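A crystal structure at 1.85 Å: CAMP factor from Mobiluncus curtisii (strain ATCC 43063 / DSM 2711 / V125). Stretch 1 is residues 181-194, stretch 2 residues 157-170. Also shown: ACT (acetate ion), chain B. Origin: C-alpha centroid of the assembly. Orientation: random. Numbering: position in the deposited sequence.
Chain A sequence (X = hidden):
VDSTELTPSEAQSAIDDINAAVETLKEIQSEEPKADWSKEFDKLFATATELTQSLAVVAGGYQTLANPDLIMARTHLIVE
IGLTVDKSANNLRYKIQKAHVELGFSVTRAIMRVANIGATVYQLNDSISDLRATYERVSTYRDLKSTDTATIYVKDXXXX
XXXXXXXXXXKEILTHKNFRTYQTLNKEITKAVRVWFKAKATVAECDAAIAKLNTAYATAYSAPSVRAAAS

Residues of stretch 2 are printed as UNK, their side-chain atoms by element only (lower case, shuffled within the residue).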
# COMPACT_ATOMS: atom_id res chain seq x y z
N THR A 181 -28.44 2.67 -20.72
CA THR A 181 -27.50 3.52 -19.98
C THR A 181 -26.48 2.66 -19.25
O THR A 181 -25.28 2.96 -19.25
CB THR A 181 -28.26 4.41 -18.99
OG1 THR A 181 -29.23 5.22 -19.68
CG2 THR A 181 -27.28 5.31 -18.23
N TYR A 182 -26.95 1.59 -18.61
CA TYR A 182 -26.05 0.66 -17.93
C TYR A 182 -25.07 0.02 -18.91
O TYR A 182 -23.86 -0.05 -18.63
CB TYR A 182 -26.88 -0.42 -17.24
CG TYR A 182 -26.10 -1.41 -16.39
CD1 TYR A 182 -25.63 -2.60 -16.94
CD2 TYR A 182 -25.88 -1.16 -15.05
CE1 TYR A 182 -24.95 -3.52 -16.16
CE2 TYR A 182 -25.19 -2.07 -14.26
CZ TYR A 182 -24.72 -3.24 -14.82
OH TYR A 182 -24.04 -4.14 -14.02
N GLN A 183 -25.57 -0.44 -20.06
CA GLN A 183 -24.73 -1.17 -21.01
C GLN A 183 -23.68 -0.26 -21.64
O GLN A 183 -22.53 -0.67 -21.82
CB GLN A 183 -25.61 -1.81 -22.09
CG GLN A 183 -24.86 -2.68 -23.08
CD GLN A 183 -25.80 -3.46 -23.98
OE1 GLN A 183 -26.21 -4.57 -23.66
NE2 GLN A 183 -26.14 -2.88 -25.13
N THR A 184 -24.06 0.97 -22.00
CA THR A 184 -23.09 1.94 -22.50
C THR A 184 -21.94 2.14 -21.52
O THR A 184 -20.77 2.18 -21.90
CB THR A 184 -23.78 3.27 -22.78
OG1 THR A 184 -24.92 3.04 -23.60
CG2 THR A 184 -22.83 4.27 -23.44
N LEU A 185 -22.27 2.30 -20.23
CA LEU A 185 -21.22 2.48 -19.23
C LEU A 185 -20.33 1.24 -19.16
O LEU A 185 -19.10 1.35 -19.06
CB LEU A 185 -21.84 2.78 -17.86
CG LEU A 185 -20.85 2.92 -16.70
CD1 LEU A 185 -19.81 4.00 -16.99
CD2 LEU A 185 -21.56 3.17 -15.37
N ASN A 186 -20.94 0.05 -19.20
CA ASN A 186 -20.14 -1.17 -19.16
C ASN A 186 -19.16 -1.23 -20.33
O ASN A 186 -18.02 -1.68 -20.17
CB ASN A 186 -21.05 -2.40 -19.15
CG ASN A 186 -21.35 -2.87 -17.74
OD1 ASN A 186 -21.06 -2.17 -16.77
ND2 ASN A 186 -21.91 -4.06 -17.62
N LYS A 187 -19.58 -0.78 -21.51
CA LYS A 187 -18.67 -0.74 -22.66
C LYS A 187 -17.48 0.16 -22.38
O LYS A 187 -16.34 -0.16 -22.76
CB LYS A 187 -19.42 -0.27 -23.91
CG LYS A 187 -20.47 -1.26 -24.40
CD LYS A 187 -21.44 -0.59 -25.37
CE LYS A 187 -22.08 -1.60 -26.31
NZ LYS A 187 -22.56 -2.81 -25.59
N GLU A 188 -17.70 1.29 -21.71
CA GLU A 188 -16.57 2.17 -21.40
C GLU A 188 -15.68 1.56 -20.32
O GLU A 188 -14.46 1.73 -20.35
CB GLU A 188 -17.08 3.54 -20.97
CG GLU A 188 -17.88 4.24 -22.06
CD GLU A 188 -17.00 4.82 -23.15
OE1 GLU A 188 -15.75 4.84 -22.97
OE2 GLU A 188 -17.54 5.26 -24.19
N ILE A 189 -16.28 0.87 -19.35
CA ILE A 189 -15.48 0.14 -18.36
C ILE A 189 -14.59 -0.87 -19.06
O ILE A 189 -13.39 -0.99 -18.75
CB ILE A 189 -16.41 -0.53 -17.34
CG1 ILE A 189 -17.17 0.52 -16.52
CG2 ILE A 189 -15.61 -1.44 -16.41
CD1 ILE A 189 -18.24 -0.11 -15.63
N THR A 190 -15.15 -1.60 -20.03
CA THR A 190 -14.37 -2.60 -20.74
C THR A 190 -13.17 -1.97 -21.45
O THR A 190 -12.08 -2.54 -21.47
CB THR A 190 -15.26 -3.34 -21.73
OG1 THR A 190 -16.17 -4.18 -21.01
CG2 THR A 190 -14.41 -4.21 -22.67
N LYS A 191 -13.36 -0.79 -22.05
CA LYS A 191 -12.24 -0.11 -22.69
C LYS A 191 -11.12 0.16 -21.69
O LYS A 191 -9.94 -0.05 -22.00
CB LYS A 191 -12.71 1.19 -23.33
CG LYS A 191 -13.84 1.00 -24.33
CD LYS A 191 -14.22 2.33 -24.99
CE LYS A 191 -15.57 2.23 -25.70
NZ LYS A 191 -16.01 3.54 -26.27
N ALA A 192 -11.47 0.60 -20.49
CA ALA A 192 -10.45 0.82 -19.47
C ALA A 192 -9.79 -0.48 -19.04
O ALA A 192 -8.58 -0.53 -18.81
CB ALA A 192 -11.07 1.55 -18.26
N VAL A 193 -10.58 -1.56 -18.92
CA VAL A 193 -10.01 -2.85 -18.53
C VAL A 193 -8.93 -3.26 -19.53
O VAL A 193 -7.87 -3.78 -19.15
CB VAL A 193 -11.11 -3.92 -18.41
CG1 VAL A 193 -10.52 -5.34 -18.33
CG2 VAL A 193 -12.02 -3.64 -17.19
N ARG A 194 -9.18 -3.03 -20.83
CA ARG A 194 -8.22 -3.46 -21.85
C ARG A 194 -6.89 -2.72 -21.69
O ARG A 194 -5.82 -3.34 -21.71
CB ARG A 194 -8.81 -3.25 -23.25
CG ARG A 194 -9.92 -4.23 -23.54
CD ARG A 194 -10.26 -4.32 -25.02
NE ARG A 194 -11.39 -5.22 -25.22
CZ ARG A 194 -11.31 -6.55 -25.18
NH1 ARG A 194 -10.15 -7.15 -24.95
NH2 ARG A 194 -12.40 -7.28 -25.36
N UNK A 157 -3.62 2.83 -10.05
CA UNK A 157 -4.54 3.96 -10.07
C UNK A 157 -5.66 3.74 -11.08
O UNK A 157 -6.83 4.06 -10.82
c UNK A 157 -5.01 6.80 -8.83
c UNK A 157 -3.78 5.25 -10.38
c UNK A 157 -3.73 7.74 -10.77
c UNK A 157 -4.56 6.56 -10.26
N UNK A 158 -5.36 3.15 -12.22
CA UNK A 158 -6.35 2.83 -13.23
C UNK A 158 -7.29 1.75 -12.69
O UNK A 158 -8.47 1.82 -12.85
c UNK A 158 -7.74 2.75 -15.86
c UNK A 158 -5.69 2.37 -14.49
c UNK A 158 -5.84 1.47 -16.81
c UNK A 158 -6.59 1.83 -15.57
N UNK A 159 -6.73 0.76 -12.05
CA UNK A 159 -7.52 -0.30 -11.48
C UNK A 159 -8.46 0.22 -10.43
O UNK A 159 -9.57 -0.18 -10.35
n UNK A 159 -8.26 -2.89 -11.88
c UNK A 159 -6.67 -1.43 -10.93
o UNK A 159 -7.16 -3.62 -10.16
c UNK A 159 -7.39 -2.76 -10.96
N UNK A 160 -7.98 1.15 -9.62
CA UNK A 160 -8.85 1.77 -8.63
C UNK A 160 -10.02 2.49 -9.28
O UNK A 160 -11.17 2.39 -8.81
c UNK A 160 -6.61 2.51 -5.01
c UNK A 160 -8.67 2.99 -6.39
c UNK A 160 -8.04 2.74 -7.76
c UNK A 160 -7.66 3.56 -5.40
n UNK A 160 -5.26 3.11 -4.82
N UNK A 161 -9.77 3.21 -10.38
CA UNK A 161 -10.84 3.89 -11.09
C UNK A 161 -11.83 2.90 -11.68
O UNK A 161 -13.05 3.12 -11.65
c UNK A 161 -10.26 4.80 -12.18
N UNK A 162 -11.33 1.77 -12.22
CA UNK A 162 -12.23 0.75 -12.74
C UNK A 162 -13.13 0.23 -11.63
O UNK A 162 -14.36 0.14 -11.79
c UNK A 162 -11.42 -0.40 -13.38
c UNK A 162 -12.32 -1.62 -13.68
c UNK A 162 -10.68 0.10 -14.63
c UNK A 162 -9.65 -0.89 -15.17
N UNK A 163 -12.54 -0.12 -10.49
CA UNK A 163 -13.35 -0.68 -9.41
C UNK A 163 -14.29 0.37 -8.83
O UNK A 163 -15.46 0.08 -8.57
c UNK A 163 -12.49 -6.18 -9.24
c UNK A 163 -12.83 -3.80 -8.71
c UNK A 163 -12.44 -1.26 -8.33
c UNK A 163 -10.76 -3.01 -9.08
c UNK A 163 -14.17 -4.05 -8.41
c UNK A 163 -14.66 -5.35 -8.54
n UNK A 163 -10.75 -4.37 -9.34
c UNK A 163 -13.82 -6.39 -8.94
c UNK A 163 -12.01 -4.87 -9.11
c UNK A 163 -12.00 -2.62 -8.68
N UNK A 164 -13.80 1.60 -8.65
CA UNK A 164 -14.67 2.69 -8.22
C UNK A 164 -15.86 2.84 -9.15
O UNK A 164 -16.98 3.10 -8.69
c UNK A 164 -13.91 4.02 -8.15
o UNK A 164 -13.22 3.42 -5.95
c UNK A 164 -13.04 4.14 -6.93
n UNK A 164 -12.09 5.07 -6.98
N UNK A 165 -15.64 2.69 -10.46
CA UNK A 165 -16.73 2.87 -11.41
C UNK A 165 -17.71 1.71 -11.34
O UNK A 165 -18.93 1.91 -11.43
c UNK A 165 -16.19 3.04 -12.83
c UNK A 165 -17.31 3.34 -13.82
o UNK A 165 -15.25 4.11 -12.85
N UNK A 166 -17.20 0.49 -11.17
CA UNK A 166 -18.07 -0.67 -11.01
C UNK A 166 -18.95 -0.53 -9.77
O UNK A 166 -20.16 -0.76 -9.82
c UNK A 166 -15.56 -3.44 -11.96
n UNK A 166 -13.70 -5.27 -14.52
n UNK A 166 -15.16 -4.11 -13.19
c UNK A 166 -16.60 -2.36 -12.23
n UNK A 166 -13.08 -4.69 -12.39
c UNK A 166 -13.98 -4.68 -13.37
c UNK A 166 -17.24 -1.94 -10.94
N UNK A 167 -18.34 -0.17 -8.64
CA UNK A 167 -19.09 -0.02 -7.40
C UNK A 167 -20.19 1.02 -7.57
O UNK A 167 -21.36 0.77 -7.27
c UNK A 167 -17.38 -0.89 -5.79
c UNK A 167 -18.15 0.33 -6.23
c UNK A 167 -18.95 0.92 -5.07
N UNK A 168 -19.82 2.20 -8.08
CA UNK A 168 -20.81 3.26 -8.30
C UNK A 168 -21.85 2.86 -9.34
O UNK A 168 -23.01 3.28 -9.24
c UNK A 168 -20.11 4.55 -8.72
N UNK A 169 -21.46 2.06 -10.33
CA UNK A 169 -22.43 1.66 -11.35
C UNK A 169 -23.54 0.82 -10.75
O UNK A 169 -24.72 0.99 -11.09
c UNK A 169 -20.54 -2.92 -13.15
n UNK A 169 -20.13 -3.69 -12.15
n UNK A 169 -21.47 -1.99 -12.94
c UNK A 169 -21.99 -1.10 -13.97
c UNK A 169 -22.67 0.14 -13.39
c UNK A 169 -21.72 0.90 -12.47
n UNK A 169 -20.01 -3.09 -14.36
N UNK A 170 -23.19 -0.10 -9.85
CA UNK A 170 -24.17 -1.01 -9.27
C UNK A 170 -25.07 -0.31 -8.27
O UNK A 170 -26.21 -0.75 -8.06
o UNK A 170 -21.58 -3.52 -9.18
o UNK A 170 -23.11 -3.20 -10.73
c UNK A 170 -22.65 -3.03 -9.58
c UNK A 170 -23.45 -2.18 -8.60
C ACT B . -16.91 -4.68 -16.15
O ACT B . -17.36 -4.37 -15.00
OXT ACT B . -15.82 -5.23 -16.43
CH3 ACT B . -17.80 -4.33 -17.38

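Position 157 has four side-chain carbons, forked at the second, and lies beyond reach of stretch 1: Leu157. Position 158 repeats that fork, but its CA-to-CB bond points toward stretch 1, and both terminal carbons approach Ala192; this is Leu158, with CD1 4.3 Å from Ala192 CB and CD2 3.9 Å from Ala192 O. Position 159 carries two carbons, the second bearing one oxygen and one nitrogen, which gives Asn159; it makes no contact. Position 160, four carbons in a row ending in nitrogen, is Lys160, and position 161, a single carbon, is Ala161; both are out of reach.

Position 162 has four carbons forked at the first, one arm two carbons long. Its CA-to-CB bond points sideways, yet the chain bends nearer and meets Ala192 and Val193, so this is Ile162: CG1 is 3.9 Å from Ala192 CB, and CG2 is 4.1 Å from Val193 CG2. Position 163 holds fused five- and six-membered rings with eight carbons and one nitrogen; this is Trp163, whose CA-to-CB bond points away from stretch 1, and it makes no contact there. Position 164, again two carbons with a terminal oxygen and nitrogen, is Asn164, without contact.

At position 165 one carbon carries an oxygen and a carbon, the latter against Ile189, hence Thr165. Its CG2 lies 3.9 Å from Ile189 CG1, while OG1 donates to Ala161 O (2.7 Å). Position 166 runs through three carbons and a nitrogen to a carbon with two more nitrogens, one of them near Val193: Arg166, with NH2 3.6 Å from Val193 CG2. Position 167, three carbons forked at the first, is Val167, and position 168, one carbon, is Ala168; neither touches stretch 1.

Position 169 has the same guanidinium pattern, its CA-to-CB bond points toward stretch 1, and it reaches Asn186 and Tyr182: Arg169, with 104 Å² covered. Its NH1 donates to Asn186 OD1 (2.8 Å, 155°), and its CD packs 3.4 Å from Tyr182 CE2. Position 170, two carbons with two terminal oxygens, one near the Tyr182 hydroxyl, is Asp170; its OD1 lies 3.5 Å from Tyr182 OH and forms a salt bridge with Arg169 NE at 3.0 Å.

The helices run nearly antiparallel (160°), with axes 10.1 Å apart at closest approach, and bury 533 Å² in total. Two knobs interlock them: Ile189 sits among Ile162, Thr165, Arg166 and Arg169, and Arg169 sits among Tyr182, Leu185, Asn186 and Ile189. Apolar packing is thus joined to one direct hydrogen bond. An acetate, probably from the crystallisation liquor, links the two guanidinium groups through a negative charge: Arg166 NE donates to ACT O (2.9 Å), Arg166 NH2 to ACT OXT (2.9 Å), and Arg169 NH1 to ACT O (3.0 Å).

Stretch 2 (157-170) LLNKAIWNTRVARD
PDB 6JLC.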